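Local coordinates for calcium-binding EF hand family protein (Arabidopsis thaliana, PDB 6YIG) that binds calcium through its N-terminal EH domain, the part present here, and probably serves as an adaptor in the endocytic TPLATE complex, whose EH domains bind lipids and proteins, at residues A[73-78]-A[99-104]; A[11-16]-A[66-71]. One frame throughout, in Å; residues are numbered along the deposited sequence.

Contact 1. Residues A[73-78]-A[99-104]; sequences LVTVAQ and KIPPPK
Gln78 and Lys104 meet through a pair of hydrogen bonds that show how one glutamine can hold a loop segment against a helix. Its carboxamide reads both backbone polar groups of Lys104: Gln78 OE1 accepts from Lys104 N at 3.0 Å, on a lone pair in the carbonyl plane, while Gln78 NE2 donates to Lys104 O at 2.7 Å, nearly straight at 169°. Two bonds from one flat group fix its rotation, and NE2 has a further acceptor in Ser40 O. An alanine here would probably leave Lys104 N and O without these mates and the end of the 99-104 segment less firmly tied to the helix.

The tight part of the contact lies around Thr75 and Pro103. Thr75 turns OG1 anti to its own carbonyl carbon (chi1 -62°), and the hydroxyl donates to Pro101 O at 2.8 Å from above the carbonyl plane. It is also hydrogen-bonded with Leu71 O, one turn back. Thr75 OG1 lies 2.9 Å from Pro103 N as well, but this is close packing, since that nitrogen has no hydrogen to share. Beside it, Val74 CG1 packs on Pro103 CB at 3.5 Å, the two side chains crossing at about a right angle.

Packing is looser toward Ile100. Its CG2 lies 3.9 Å from Thr75 CB, and its CD1 only just meets Val76 CG2 at 4.2 Å. Lys104 forms the exposed side: past CB its chain bends and leads away from the helix.

Within the EH domain, away from the metal sites, the proline-rich segment following helix 85-93 thus packs on the last turns of helix 64-78. Val74 also touches Ile50 of helix 44-54, while Ile100 and Val76 reach helix 85-93 at Ala91 and Ile87, respectively.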
loop_
_atom_site.group_PDB
_atom_site.type_symbol
_atom_site.label_atom_id
_atom_site.label_comp_id
_atom_site.label_asym_id
_atom_site.label_seq_id
_atom_site.Cartn_x
_atom_site.Cartn_y
_atom_site.Cartn_z
ATOM N N LEU A 73 4.541 1.422 -1.990
ATOM C CA LEU A 73 5.621 0.485 -1.711
ATOM C C LEU A 73 5.405 -0.821 -2.453
ATOM O O LEU A 73 6.381 -1.446 -2.897
ATOM C CB LEU A 73 5.723 0.267 -0.217
ATOM C CG LEU A 73 6.222 1.466 0.574
ATOM C CD1 LEU A 73 6.084 1.218 2.072
ATOM C CD2 LEU A 73 7.655 1.827 0.208
ATOM N N VAL A 74 4.151 -1.276 -2.565
ATOM C CA VAL A 74 3.857 -2.470 -3.355
ATOM C C VAL A 74 4.265 -2.275 -4.813
ATOM O O VAL A 74 4.872 -3.162 -5.422
ATOM C CB VAL A 74 2.383 -2.885 -3.217
ATOM C CG1 VAL A 74 1.997 -3.893 -4.287
ATOM C CG2 VAL A 74 2.124 -3.423 -1.825
ATOM N N THR A 75 3.961 -1.126 -5.403
ATOM C CA THR A 75 4.420 -0.882 -6.767
ATOM C C THR A 75 5.934 -0.975 -6.879
ATOM O O THR A 75 6.465 -1.589 -7.816
ATOM C CB THR A 75 3.938 0.488 -7.238
ATOM O OG1 THR A 75 2.516 0.450 -7.234
ATOM C CG2 THR A 75 4.465 0.818 -8.643
ATOM N N VAL A 76 6.662 -0.333 -5.962
ATOM C CA VAL A 76 8.121 -0.412 -6.021
ATOM C C VAL A 76 8.577 -1.864 -5.937
ATOM O O VAL A 76 9.445 -2.302 -6.700
ATOM C CB VAL A 76 8.741 0.461 -4.914
ATOM C CG1 VAL A 76 10.241 0.274 -4.874
ATOM C CG2 VAL A 76 8.363 1.922 -5.138
ATOM N N ALA A 77 7.980 -2.645 -5.029
ATOM C CA ALA A 77 8.357 -4.057 -4.922
ATOM C C ALA A 77 7.989 -4.838 -6.178
ATOM O O ALA A 77 8.716 -5.769 -6.567
ATOM C CB ALA A 77 7.712 -4.680 -3.689
ATOM N N GLN A 78 6.866 -4.510 -6.819
ATOM C CA GLN A 78 6.497 -5.170 -8.071
ATOM C C GLN A 78 7.452 -4.815 -9.209
ATOM O O GLN A 78 7.576 -5.591 -10.169
ATOM C CB GLN A 78 5.058 -4.817 -8.448
ATOM C CG GLN A 78 4.017 -5.438 -7.529
ATOM C CD GLN A 78 2.585 -5.139 -7.955
ATOM O OE1 GLN A 78 2.320 -4.104 -8.561
ATOM N NE2 GLN A 78 1.661 -6.028 -7.614
ATOM N N LYS A 99 5.154 10.370 -7.904
ATOM C CA LYS A 99 5.525 9.767 -9.177
ATOM C C LYS A 99 5.306 8.260 -9.218
ATOM O O LYS A 99 5.470 7.658 -10.280
ATOM C CB LYS A 99 7.001 10.060 -9.480
ATOM C CG LYS A 99 7.334 11.538 -9.587
ATOM C CD LYS A 99 8.835 11.759 -9.734
ATOM N N ILE A 100 4.936 7.644 -8.105
ATOM C CA ILE A 100 4.825 6.193 -8.016
ATOM C C ILE A 100 3.426 5.788 -8.454
ATOM O O ILE A 100 2.433 6.226 -7.827
ATOM C CB ILE A 100 5.135 5.691 -6.604
ATOM C CG1 ILE A 100 6.531 6.132 -6.180
ATOM C CG2 ILE A 100 4.966 4.164 -6.554
ATOM C CD1 ILE A 100 6.843 5.801 -4.714
ATOM N N PRO A 101 3.286 4.984 -9.508
ATOM C CA PRO A 101 1.962 4.529 -9.949
ATOM C C PRO A 101 1.296 3.637 -8.915
ATOM O O PRO A 101 1.956 3.050 -8.047
ATOM C CB PRO A 101 2.259 3.728 -11.226
ATOM C CG PRO A 101 3.625 4.092 -11.634
ATOM C CD PRO A 101 4.364 4.487 -10.392
ATOM N N PRO A 102 -0.023 3.483 -8.988
ATOM C CA PRO A 102 -0.675 2.456 -8.191
ATOM C C PRO A 102 -0.260 1.075 -8.669
ATOM O O PRO A 102 0.074 0.886 -9.852
ATOM C CB PRO A 102 -2.174 2.718 -8.427
ATOM C CG PRO A 102 -2.234 3.403 -9.712
ATOM C CD PRO A 102 -0.951 4.181 -9.890
ATOM N N PRO A 103 -0.272 0.089 -7.791
ATOM C CA PRO A 103 0.188 -1.256 -8.144
ATOM C C PRO A 103 -0.860 -2.033 -8.935
ATOM O O PRO A 103 -1.982 -1.567 -9.177
ATOM C CB PRO A 103 0.449 -1.882 -6.767
ATOM C CG PRO A 103 -0.608 -1.228 -5.886
ATOM C CD PRO A 103 -0.680 0.180 -6.370
ATOM N N LYS A 104 -0.458 -3.230 -9.368
ATOM C CA LYS A 104 -1.356 -4.190 -10.003
ATOM C C LYS A 104 -1.801 -5.193 -8.947
ATOM O O LYS A 104 -0.966 -5.891 -8.370
ATOM C CB LYS A 104 -0.660 -4.905 -11.163
ATOM C CG LYS A 104 -0.273 -3.975 -12.299
ATOM C CD LYS A 104 -1.518 -3.445 -13.024
ATOM C CE LYS A 104 -1.172 -2.628 -14.273
ATOM N NZ LYS A 104 -0.484 -1.339 -13.955
#

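Contact 2. Residues A[11-16]-A[66-71]; sequences DQFEAY and NFYNSL
Phe13 and Tyr68 illustrate an aromatic contact in which an aliphatic carbon, rather than the partner ring, occupies the face. Phe13 CB sits over the centre of the Tyr68 ring, 3.6 Å from its centroid, a clear CH-pi contact. Phe13 CG stands anti to its carbonyl carbon (chi1 -72°), which leaves CB over that face. The two rings meet obliquely, their planes at 40°. Phe13 and Leu71 slide past each other in opposite directions, with Phe13 CD1 3.7 Å from Leu71 CD1. The same methyl also touches Tyr16 CB.

Glu14 lies side by side with Tyr68, its CB 3.4 Å from Tyr68 OH. That hydroxyl is hydrogen-bonded to Arg64 NH1 and to a water at the ring edge, in its plane; the water donates to Asp11 OD2 at 2.7 Å. Asp11 is the N-cap of helix 12-20: its OD1 accepts from Glu14 N at 3.0 Å, approached from above the carboxylate plane. Phe67 CE2 rests 3.9 Å from Tyr16 C.

In this EH domain the axes of segments 12-16 and 66-71 approach to 10.1 Å, at 109° to each other. Phe36 of helix 30-37 packs against Tyr16, Phe67 and Leu71, and Pro102 touches Phe13.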
loop_
_atom_site.group_PDB
_atom_site.type_symbol
_atom_site.label_atom_id
_atom_site.label_comp_id
_atom_site.label_asym_id
_atom_site.label_seq_id
_atom_site.Cartn_x
_atom_site.Cartn_y
_atom_site.Cartn_z
ATOM N N ASP A 11 -9.437 7.586 -10.062
ATOM C CA ASP A 11 -8.450 7.516 -8.985
ATOM C C ASP A 11 -8.320 6.065 -8.543
ATOM O O ASP A 11 -9.156 5.529 -7.806
ATOM C CB ASP A 11 -8.877 8.436 -7.847
ATOM C CG ASP A 11 -7.842 8.542 -6.753
ATOM O OD1 ASP A 11 -7.012 7.630 -6.609
ATOM O OD2 ASP A 11 -7.876 9.563 -6.027
ATOM N N GLN A 12 -7.233 5.425 -8.975
ATOM C CA GLN A 12 -7.038 4.009 -8.705
ATOM C C GLN A 12 -6.633 3.762 -7.261
ATOM O O GLN A 12 -6.957 2.708 -6.713
ATOM C CB GLN A 12 -5.984 3.442 -9.653
ATOM C CG GLN A 12 -5.781 1.949 -9.533
ATOM C CD GLN A 12 -7.054 1.150 -9.753
ATOM O OE1 GLN A 12 -7.595 0.539 -8.826
ATOM N NE2 GLN A 12 -7.553 1.167 -10.981
ATOM N N PHE A 13 -5.913 4.700 -6.635
ATOM C CA PHE A 13 -5.614 4.551 -5.214
ATOM C C PHE A 13 -6.908 4.505 -4.418
ATOM O O PHE A 13 -7.111 3.624 -3.574
ATOM C CB PHE A 13 -4.716 5.692 -4.714
ATOM C CG PHE A 13 -3.297 5.612 -5.197
ATOM C CD1 PHE A 13 -2.346 4.886 -4.503
ATOM C CD2 PHE A 13 -2.898 6.277 -6.341
ATOM C CE1 PHE A 13 -1.056 4.832 -4.930
ATOM C CE2 PHE A 13 -1.589 6.220 -6.770
ATOM C CZ PHE A 13 -0.670 5.478 -6.074
ATOM N N GLU A 14 -7.807 5.453 -4.683
ATOM C CA GLU A 14 -9.079 5.457 -3.972
ATOM C C GLU A 14 -9.886 4.196 -4.263
ATOM O O GLU A 14 -10.533 3.639 -3.364
ATOM C CB GLU A 14 -9.879 6.705 -4.345
ATOM C CG GLU A 14 -11.236 6.747 -3.644
ATOM C CD GLU A 14 -11.980 8.045 -3.859
ATOM O OE1 GLU A 14 -11.772 8.697 -4.907
ATOM O OE2 GLU A 14 -12.788 8.404 -2.975
ATOM N N ALA A 15 -9.888 3.737 -5.521
ATOM C CA ALA A 15 -10.640 2.539 -5.857
ATOM C C ALA A 15 -10.116 1.339 -5.084
ATOM O O ALA A 15 -10.895 0.522 -4.590
ATOM C CB ALA A 15 -10.563 2.284 -7.360
ATOM N N TYR A 16 -8.794 1.226 -4.958
ATOM C CA TYR A 16 -8.221 0.132 -4.187
ATOM C C TYR A 16 -8.576 0.257 -2.707
ATOM O O TYR A 16 -8.840 -0.740 -2.044
ATOM C CB TYR A 16 -6.703 0.097 -4.359
ATOM C CG TYR A 16 -6.174 -0.551 -5.613
ATOM C CD1 TYR A 16 -6.814 -1.632 -6.206
ATOM C CD2 TYR A 16 -5.001 -0.114 -6.185
ATOM C CE1 TYR A 16 -6.295 -2.256 -7.344
ATOM C CE2 TYR A 16 -4.479 -0.709 -7.333
ATOM C CZ TYR A 16 -5.129 -1.790 -7.907
ATOM O OH TYR A 16 -4.657 -2.427 -9.039
ATOM N N ASN A 66 -1.884 6.175 4.855
ATOM C CA ASN A 66 -1.029 5.022 5.140
ATOM C C ASN A 66 -1.226 3.930 4.088
ATOM O O ASN A 66 -0.277 3.229 3.689
ATOM C CB ASN A 66 -1.358 4.382 6.500
ATOM C CG ASN A 66 -1.237 5.295 7.706
ATOM O OD1 ASN A 66 -1.961 5.079 8.693
ATOM N ND2 ASN A 66 -0.300 6.239 7.693
ATOM N N PHE A 67 -2.484 3.686 3.720
ATOM C CA PHE A 67 -2.781 2.649 2.749
ATOM C C PHE A 67 -2.277 3.036 1.373
ATOM O O PHE A 67 -1.716 2.196 0.657
ATOM C CB PHE A 67 -4.276 2.344 2.703
ATOM C CG PHE A 67 -4.626 1.206 1.788
ATOM C CD1 PHE A 67 -4.261 -0.084 2.100
ATOM C CD2 PHE A 67 -5.289 1.431 0.605
ATOM C CE1 PHE A 67 -4.574 -1.138 1.231
ATOM C CE2 PHE A 67 -5.600 0.387 -0.259
ATOM C CZ PHE A 67 -5.258 -0.890 0.069
ATOM N N TYR A 68 -2.451 4.298 0.983
ATOM C CA TYR A 68 -1.892 4.713 -0.296
ATOM C C TYR A 68 -0.380 4.534 -0.292
ATOM O O TYR A 68 0.209 4.120 -1.299
ATOM C CB TYR A 68 -2.252 6.152 -0.626
ATOM C CG TYR A 68 -3.685 6.478 -1.005
ATOM C CD1 TYR A 68 -4.735 5.594 -0.804
ATOM C CD2 TYR A 68 -3.973 7.723 -1.515
ATOM C CE1 TYR A 68 -6.030 5.958 -1.106
ATOM C CE2 TYR A 68 -5.253 8.093 -1.828
ATOM C CZ TYR A 68 -6.282 7.190 -1.634
ATOM O OH TYR A 68 -7.566 7.605 -1.970
ATOM N N ASN A 69 0.273 4.835 0.833
ATOM C CA ASN A 69 1.709 4.602 0.910
ATOM C C ASN A 69 2.041 3.116 0.818
ATOM O O ASN A 69 3.027 2.734 0.175
ATOM C CB ASN A 69 2.297 5.192 2.186
ATOM C CG ASN A 69 2.440 6.703 2.122
ATOM O OD1 ASN A 69 2.559 7.288 1.051
ATOM N ND2 ASN A 69 2.437 7.335 3.270
ATOM N N SER A 70 1.225 2.251 1.425
ATOM C CA SER A 70 1.492 0.818 1.265
ATOM C C SER A 70 1.321 0.393 -0.187
ATOM O O SER A 70 2.033 -0.496 -0.657
ATOM C CB SER A 70 0.600 -0.025 2.179
ATOM O OG SER A 70 -0.729 -0.184 1.689
ATOM N N LEU A 71 0.381 1.001 -0.904
ATOM C CA LEU A 71 0.211 0.719 -2.332
ATOM C C LEU A 71 1.437 1.158 -3.126
ATOM O O LEU A 71 1.889 0.453 -4.044
ATOM C CB LEU A 71 -1.045 1.431 -2.850
ATOM C CG LEU A 71 -2.387 0.838 -2.390
ATOM C CD1 LEU A 71 -3.516 1.815 -2.787
ATOM C CD2 LEU A 71 -2.634 -0.560 -2.907
HETATM O O HOH W 1 -7.758 9.837 -3.309
#

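How the contacts relate
Contacts 1 and 2 lie with their centres 10 Å apart on the same helix, 64-78, contact 2 using its N-terminal half and contact 1 its C-terminal end. They come in series along the chain: contact 2 joins helix 12-20 to helix 64-78 before contact 1 brings the 99-104 segment back onto that helix. They also touch directly. Tyr16 OH probably bonds to Pro103 O, and Phe13 CZ packs against Ile100 O and Pro102 N. The proline-rich segment therefore bridges helices 12-20 and 64-78, joining the first helix to the segment after the last. Contact 1 lies away from the metal sites, whereas the Phe67 side chain in contact 2 is about 10 Å from both the calcium and the sodium ion.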